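Local coordinates for polyhedrin (Antheraea mylitta cypovirus 4, PDB 5A8S), which probably packs into the crystalline lattice of polyhedra, the microcrystalline occlusion bodies of this insect cypovirus, at residues D80-Q91 with S103-R111. Residues are numbered along the deposited sequence; the frame is centred on the assembly and turned at random.
Sequences DPRTNTHRLMGQ and SGEEPYDTR
Gly90 and Gln91, just before helix 92-97, pair with Ser103 beyond it in the chain in a G1 beta bulge, in which Gly90 N donates to Ser103 O (2.7 Å) and Ser103 N returns a bond to Gln91 O (2.9 Å), while further along the two loops diverge and the bridging is mainly by side chains. The hydroxyl of Ser103 reinforces the bulge: with chi1 at 53° it sits between its own backbone N and carbonyl carbon, from where OG donates to Leu88 O (2.7 Å) and accepts from Gln91 N. Gly90, with a positive phi, makes the turn of the bulge, and a water that accepts from Glu105 N donates weakly to Gly90 O.

At the other end lies a six-residue salt-bridge network of two arginines and four carboxylates, which ties the loop after helix 68-71 to the one that leads into strand 115-121. Arg111 serves two aspartates: end-on, NH1 reaches Asp80 OD1 (2.8 Å) and NH2 reaches OD2 of the same residue, whereas NE and NH2 grip Asp109 side-on, its OD1 and OD2 lying almost exactly in the guanidinium plane of Arg111. Both aspartates also form Asx turns through OD1. Asp80 OD1 accepts from Arg82 N and Arg111 NH1 on opposite faces of its plane, and OD2 likewise from Thr83 OG1 and Arg111 NH2.

Arg82 stretches out from CG to NE across this pair, laying its CD over one face of the Arg111 guanidinium, 3.4 Å from Arg111 NH2. Its own guanidinium, turned 85° from that of Arg111, meets the Glu106 carboxylate end-on and nearly coplanar, with NH1 2.9 Å from Glu106 OE2. Arg82 NH1 also forms a salt bridge to Asp109 OD2 (3.1 Å), whose shared carboxylate probably offsets the closeness of the two arginines, and Glu105 OE1 adds a weak bond to Arg82 NH2.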
ATOM      1  N   ASP A  80       0.041 -14.661   9.841  1.00 13.49           N
ATOM      2  CA  ASP A  80       0.731 -15.884  10.220  1.00 10.70           C
ATOM      3  C   ASP A  80      -0.285 -16.971  10.570  1.00 10.51           C
ATOM      4  O   ASP A  80      -0.889 -16.943  11.647  1.00 13.89           O
ATOM      5  CB  ASP A  80       1.665 -15.614  11.411  1.00  7.26           C
ATOM      6  CG  ASP A  80       2.338 -16.881  11.925  1.00 16.34           C
ATOM      7  OD1 ASP A  80       2.271 -17.891  11.210  1.00 14.15           O
ATOM      8  OD2 ASP A  80       2.936 -16.873  13.029  1.00 12.00           O
ATOM      9  N   PRO A  81      -0.471 -17.943   9.661  1.00 14.30           N
ATOM     10  CA  PRO A  81      -1.442 -19.022   9.881  1.00 17.81           C
ATOM     11  C   PRO A  81      -1.111 -19.896  11.093  1.00 20.79           C
ATOM     12  O   PRO A  81      -2.014 -20.487  11.683  1.00 20.69           O
ATOM     13  CB  PRO A  81      -1.346 -19.868   8.610  1.00 20.15           C
ATOM     14  CG  PRO A  81      -0.593 -19.072   7.624  1.00 18.12           C
ATOM     15  CD  PRO A  81       0.195 -18.039   8.352  1.00 18.49           C
ATOM     16  N   ARG A  82       0.163 -19.995  11.454  1.00 12.01           N
ATOM     17  CA  ARG A  82       0.548 -20.831  12.587  1.00 16.56           C
ATOM     18  C   ARG A  82      -0.055 -20.308  13.886  1.00 20.93           C
ATOM     19  O   ARG A  82      -0.371 -21.081  14.793  1.00 28.47           O
ATOM     20  CB  ARG A  82       2.072 -20.877  12.749  1.00 18.67           C
ATOM     21  CG  ARG A  82       2.515 -21.533  14.084  1.00 18.65           C
ATOM     22  CD  ARG A  82       3.994 -21.288  14.433  1.00 20.37           C
ATOM     23  NE  ARG A  82       4.438 -22.175  15.515  1.00 27.05           N
ATOM     24  CZ  ARG A  82       5.577 -22.041  16.189  1.00 31.40           C
ATOM     25  NH1 ARG A  82       6.405 -21.048  15.902  1.00 19.41           N
ATOM     26  NH2 ARG A  82       5.891 -22.904  17.156  1.00 18.59           N
ATOM     27  N   THR A  83      -0.209 -18.989  13.954  1.00 24.26           N
ATOM     28  CA  THR A  83      -0.439 -18.284  15.208  1.00 21.09           C
ATOM     29  C   THR A  83      -1.818 -17.627  15.249  1.00 10.40           C
ATOM     30  O   THR A  83      -1.998 -16.533  14.716  1.00 25.45           O
ATOM     31  CB  THR A  83       0.625 -17.170  15.386  1.00 29.43           C
ATOM     32  OG1 THR A  83       1.945 -17.744  15.469  1.00 16.67           O
ATOM     33  CG2 THR A  83       0.333 -16.329  16.632  1.00 15.40           C
ATOM     34  N   ASN A  84      -2.788 -18.298  15.863  1.00 13.46           N
ATOM     35  CA  ASN A  84      -4.106 -17.707  16.073  1.00 10.93           C
ATOM     36  C   ASN A  84      -4.011 -16.716  17.229  1.00 15.16           C
ATOM     37  O   ASN A  84      -3.770 -17.109  18.358  1.00 12.42           O
ATOM     38  CB  ASN A  84      -5.130 -18.794  16.384  1.00 21.64           C
ATOM     39  CG  ASN A  84      -6.532 -18.243  16.572  1.00 19.46           C
ATOM     40  OD1 ASN A  84      -6.720 -17.111  17.025  1.00 27.15           O
ATOM     41  ND2 ASN A  84      -7.527 -19.047  16.231  1.00 30.64           N
ATOM     42  N   THR A  85      -4.199 -15.432  16.949  1.00 14.65           N
ATOM     43  CA  THR A  85      -3.861 -14.403  17.931  1.00 12.61           C
ATOM     44  C   THR A  85      -4.828 -14.331  19.105  1.00 13.17           C
ATOM     45  O   THR A  85      -4.625 -13.536  20.022  1.00 12.44           O
ATOM     46  CB  THR A  85      -3.740 -13.001  17.291  1.00 15.57           C
ATOM     47  OG1 THR A  85      -4.943 -12.679  16.577  1.00 12.39           O
ATOM     48  CG2 THR A  85      -2.547 -12.961  16.338  1.00 15.51           C
ATOM     49  N   HIS A  86      -5.875 -15.152  19.082  1.00 10.07           N
ATOM     50  CA  HIS A  86      -6.804 -15.191  20.202  1.00 13.02           C
ATOM     51  C   HIS A  86      -6.356 -16.190  21.271  1.00 15.14           C
ATOM     52  O   HIS A  86      -6.843 -16.152  22.393  1.00 14.59           O
ATOM     53  CB  HIS A  86      -8.220 -15.532  19.742  1.00 12.80           C
ATOM     54  CG  HIS A  86      -9.279 -14.936  20.615  1.00 14.12           C
ATOM     55  ND1 HIS A  86      -9.779 -15.580  21.726  1.00 22.76           N
ATOM     56  CD2 HIS A  86      -9.902 -13.731  20.567  1.00 13.91           C
ATOM     57  CE1 HIS A  86     -10.682 -14.811  22.308  1.00 15.65           C
ATOM     58  NE2 HIS A  86     -10.779 -13.686  21.623  1.00 19.08           N
ATOM     59  N   ARG A  87      -5.430 -17.077  20.918  1.00  8.44           N
ATOM     60  CA  ARG A  87      -4.939 -18.085  21.847  1.00  8.80           C
ATOM     61  C   ARG A  87      -4.001 -17.407  22.849  1.00 15.28           C
ATOM     62  O   ARG A  87      -3.289 -16.468  22.497  1.00 11.66           O
ATOM     63  CB  ARG A  87      -4.197 -19.201  21.091  1.00  8.60           C
ATOM     64  CG  ARG A  87      -5.057 -20.015  20.110  1.00 14.54           C
ATOM     65  CD  ARG A  87      -6.159 -20.839  20.791  1.00 15.71           C
ATOM     66  NE  ARG A  87      -7.359 -20.050  21.090  1.00 15.83           N
ATOM     67  CZ  ARG A  87      -8.283 -19.713  20.194  1.00 17.58           C
ATOM     68  NH1 ARG A  87      -8.151 -20.092  18.925  1.00 13.94           N
ATOM     69  NH2 ARG A  87      -9.341 -18.987  20.564  1.00 11.65           N
ATOM     70  N   LEU A  88      -4.007 -17.859  24.101  1.00  9.92           N
ATOM     71  CA  LEU A  88      -3.113 -17.266  25.094  1.00 11.58           C
ATOM     72  C   LEU A  88      -1.672 -17.701  24.862  1.00 12.54           C
ATOM     73  O   LEU A  88      -0.756 -16.927  25.099  1.00 10.53           O
ATOM     74  CB  LEU A  88      -3.534 -17.624  26.515  1.00 11.35           C
ATOM     75  CG  LEU A  88      -4.847 -17.014  26.988  1.00 16.21           C
ATOM     76  CD1 LEU A  88      -5.326 -17.740  28.232  1.00 11.67           C
ATOM     77  CD2 LEU A  88      -4.689 -15.516  27.244  1.00 11.50           C
ATOM     78  N   MET A  89      -1.464 -18.940  24.421  1.00 11.05           N
ATOM     79  CA  MET A  89      -0.101 -19.413  24.152  1.00 10.28           C
ATOM     80  C   MET A  89       0.249 -19.286  22.668  1.00 13.41           C
ATOM     81  O   MET A  89      -0.627 -19.296  21.802  1.00 14.76           O
ATOM     82  CB  MET A  89       0.077 -20.879  24.569  1.00  8.60           C
ATOM     83  CG  MET A  89      -0.174 -21.167  26.051  1.00 11.51           C
ATOM     84  SD  MET A  89       1.004 -20.332  27.127  1.00 12.50           S
ATOM     85  CE  MET A  89      -0.020 -19.017  27.780  1.00 11.78           C
ATOM     86  N   GLY A  90       1.544 -19.177  22.386  1.00 10.61           N
ATOM     87  CA  GLY A  90       2.040 -19.189  21.020  1.00  7.59           C
ATOM     88  C   GLY A  90       2.205 -17.828  20.361  1.00 11.37           C
ATOM     89  O   GLY A  90       2.434 -17.746  19.154  1.00 10.95           O
ATOM     90  N   GLN A  91       2.109 -16.754  21.140  1.00  9.56           N
ATOM     91  CA  GLN A  91       2.221 -15.406  20.585  1.00  7.71           C
ATOM     92  C   GLN A  91       3.676 -14.947  20.594  1.00  8.96           C
ATOM     93  O   GLN A  91       4.082 -14.163  21.443  1.00  9.99           O
ATOM     94  CB  GLN A  91       1.351 -14.435  21.373  1.00  8.79           C
ATOM     95  CG  GLN A  91      -0.097 -14.912  21.516  1.00  9.99           C
ATOM     96  CD  GLN A  91      -0.734 -15.240  20.182  1.00 12.15           C
ATOM     97  OE1 GLN A  91      -0.452 -14.599  19.163  1.00 12.42           O
ATOM     98  NE2 GLN A  91      -1.591 -16.256  20.174  1.00 12.53           N
ATOM     99  N   SER A 103       4.096 -14.991  24.203  1.00  7.67           N
ATOM    100  CA  SER A 103       4.102 -16.369  24.668  1.00  8.25           C
ATOM    101  C   SER A 103       4.541 -17.338  23.578  1.00  8.88           C
ATOM    102  O   SER A 103       3.960 -18.404  23.430  1.00  8.47           O
ATOM    103  CB  SER A 103       2.694 -16.744  25.130  1.00 12.28           C
ATOM    104  OG  SER A 103       1.761 -16.453  24.104  1.00  7.98           O
ATOM    105  N   GLY A 104       5.576 -16.982  22.822  1.00  8.81           N
ATOM    106  CA  GLY A 104       6.071 -17.871  21.788  1.00  6.71           C
ATOM    107  C   GLY A 104       6.522 -19.194  22.366  1.00  7.79           C
ATOM    108  O   GLY A 104       6.919 -19.274  23.529  1.00  9.36           O
ATOM    109  N   GLU A 105       6.472 -20.242  21.552  1.00  8.44           N
ATOM    110  CA  GLU A 105       6.867 -21.576  22.007  1.00  9.82           C
ATOM    111  C   GLU A 105       8.382 -21.789  21.978  1.00 13.53           C
ATOM    112  O   GLU A 105       8.881 -22.782  22.513  1.00  9.82           O
ATOM    113  CB  GLU A 105       6.170 -22.640  21.159  1.00  9.44           C
ATOM    114  CG  GLU A 105       4.666 -22.672  21.364  1.00  9.14           C
ATOM    115  CD  GLU A 105       3.977 -23.732  20.530  1.00 18.93           C
ATOM    116  OE1 GLU A 105       4.560 -24.172  19.518  1.00 16.61           O
ATOM    117  OE2 GLU A 105       2.847 -24.128  20.891  1.00 14.06           O
ATOM    118  N   GLU A 106       9.116 -20.871  21.356  1.00  7.44           N
ATOM    119  CA  GLU A 106      10.575 -20.984  21.319  1.00  8.50           C
ATOM    120  C   GLU A 106      11.240 -19.606  21.264  1.00  8.46           C
ATOM    121  O   GLU A 106      10.654 -18.656  20.759  1.00  7.96           O
ATOM    122  CB  GLU A 106      11.010 -21.827  20.111  1.00  9.17           C
ATOM    123  CG  GLU A 106      10.712 -21.194  18.752  1.00 11.10           C
ATOM    124  CD  GLU A 106       9.288 -21.440  18.259  1.00 20.84           C
ATOM    125  OE1 GLU A 106       8.766 -22.554  18.448  1.00 17.70           O
ATOM    126  OE2 GLU A 106       8.690 -20.523  17.657  1.00 14.49           O
ATOM    127  N   PRO A 107      12.472 -19.494  21.788  1.00  6.60           N
ATOM    128  CA  PRO A 107      13.148 -18.190  21.722  1.00  9.42           C
ATOM    129  C   PRO A 107      13.334 -17.661  20.299  1.00 10.22           C
ATOM    130  O   PRO A 107      13.192 -16.459  20.065  1.00  7.48           O
ATOM    131  CB  PRO A 107      14.501 -18.469  22.384  1.00  8.69           C
ATOM    132  CG  PRO A 107      14.180 -19.573  23.396  1.00  7.80           C
ATOM    133  CD  PRO A 107      13.186 -20.450  22.658  1.00  5.61           C
ATOM    134  N   TYR A 108      13.665 -18.544  19.362  1.00  5.96           N
ATOM    135  CA  TYR A 108      13.887 -18.153  17.975  1.00  6.52           C
ATOM    136  C   TYR A 108      12.953 -18.958  17.088  1.00  7.34           C
ATOM    137  O   TYR A 108      13.153 -20.146  16.873  1.00  7.27           O
ATOM    138  CB  TYR A 108      15.341 -18.391  17.554  1.00  7.72           C
ATOM    139  CG  TYR A 108      15.664 -17.858  16.167  1.00  8.92           C
ATOM    140  CD1 TYR A 108      15.323 -18.578  15.026  1.00  7.86           C
ATOM    141  CD2 TYR A 108      16.292 -16.622  16.003  1.00  9.60           C
ATOM    142  CE1 TYR A 108      15.603 -18.086  13.755  1.00  7.99           C
ATOM    143  CE2 TYR A 108      16.582 -16.120  14.741  1.00 10.96           C
ATOM    144  CZ  TYR A 108      16.236 -16.855  13.617  1.00  8.48           C
ATOM    145  OH  TYR A 108      16.528 -16.352  12.364  1.00  9.19           O
ATOM    146  N   ASP A 109      11.906 -18.305  16.596  1.00  9.23           N
ATOM    147  CA  ASP A 109      11.009 -18.929  15.641  1.00  8.25           C
ATOM    148  C   ASP A 109      11.833 -19.218  14.399  1.00  8.64           C
ATOM    149  O   ASP A 109      12.328 -18.287  13.773  1.00  7.01           O
ATOM    150  CB  ASP A 109       9.845 -17.976  15.321  1.00  6.02           C
ATOM    151  CG  ASP A 109       8.755 -18.644  14.525  1.00 14.40           C
ATOM    152  OD1 ASP A 109       9.086 -19.403  13.589  1.00 10.41           O
ATOM    153  OD2 ASP A 109       7.571 -18.419  14.842  1.00 11.71           O
ATOM    154  N   THR A 110      12.003 -20.494  14.046  1.00  5.82           N
ATOM    155  CA  THR A 110      12.998 -20.857  13.033  1.00  8.90           C
ATOM    156  C   THR A 110      12.574 -20.464  11.622  1.00 10.08           C
ATOM    157  O   THR A 110      13.340 -20.597  10.669  1.00  9.31           O
ATOM    158  CB  THR A 110      13.366 -22.355  13.084  1.00  8.29           C
ATOM    159  OG1 THR A 110      12.189 -23.147  12.936  1.00 13.55           O
ATOM    160  CG2 THR A 110      14.049 -22.696  14.423  1.00  7.20           C
ATOM    161  N   ARG A 111      11.351 -19.964  11.503  1.00  7.51           N
ATOM    162  CA  ARG A 111      10.875 -19.365  10.266  1.00  9.06           C
ATOM    163  C   ARG A 111      11.424 -17.959  10.059  1.00  6.79           C
ATOM    164  O   ARG A 111      11.253 -17.376   8.991  1.00  7.88           O
ATOM    165  CB  ARG A 111       9.347 -19.286  10.280  1.00  7.68           C
ATOM    166  CG  ARG A 111       8.645 -20.628  10.271  1.00  8.74           C
ATOM    167  CD  ARG A 111       7.140 -20.425  10.419  1.00  8.82           C
ATOM    168  NE  ARG A 111       6.806 -19.695  11.641  1.00  9.44           N
ATOM    169  CZ  ARG A 111       5.611 -19.175  11.891  1.00  7.91           C
ATOM    170  NH1 ARG A 111       4.639 -19.302  10.999  1.00  8.49           N
ATOM    171  NH2 ARG A 111       5.382 -18.539  13.030  1.00 10.41           N
TER
HETATM  172  O   HOH W   1       5.217 -19.714  18.854  1.00 15.95           O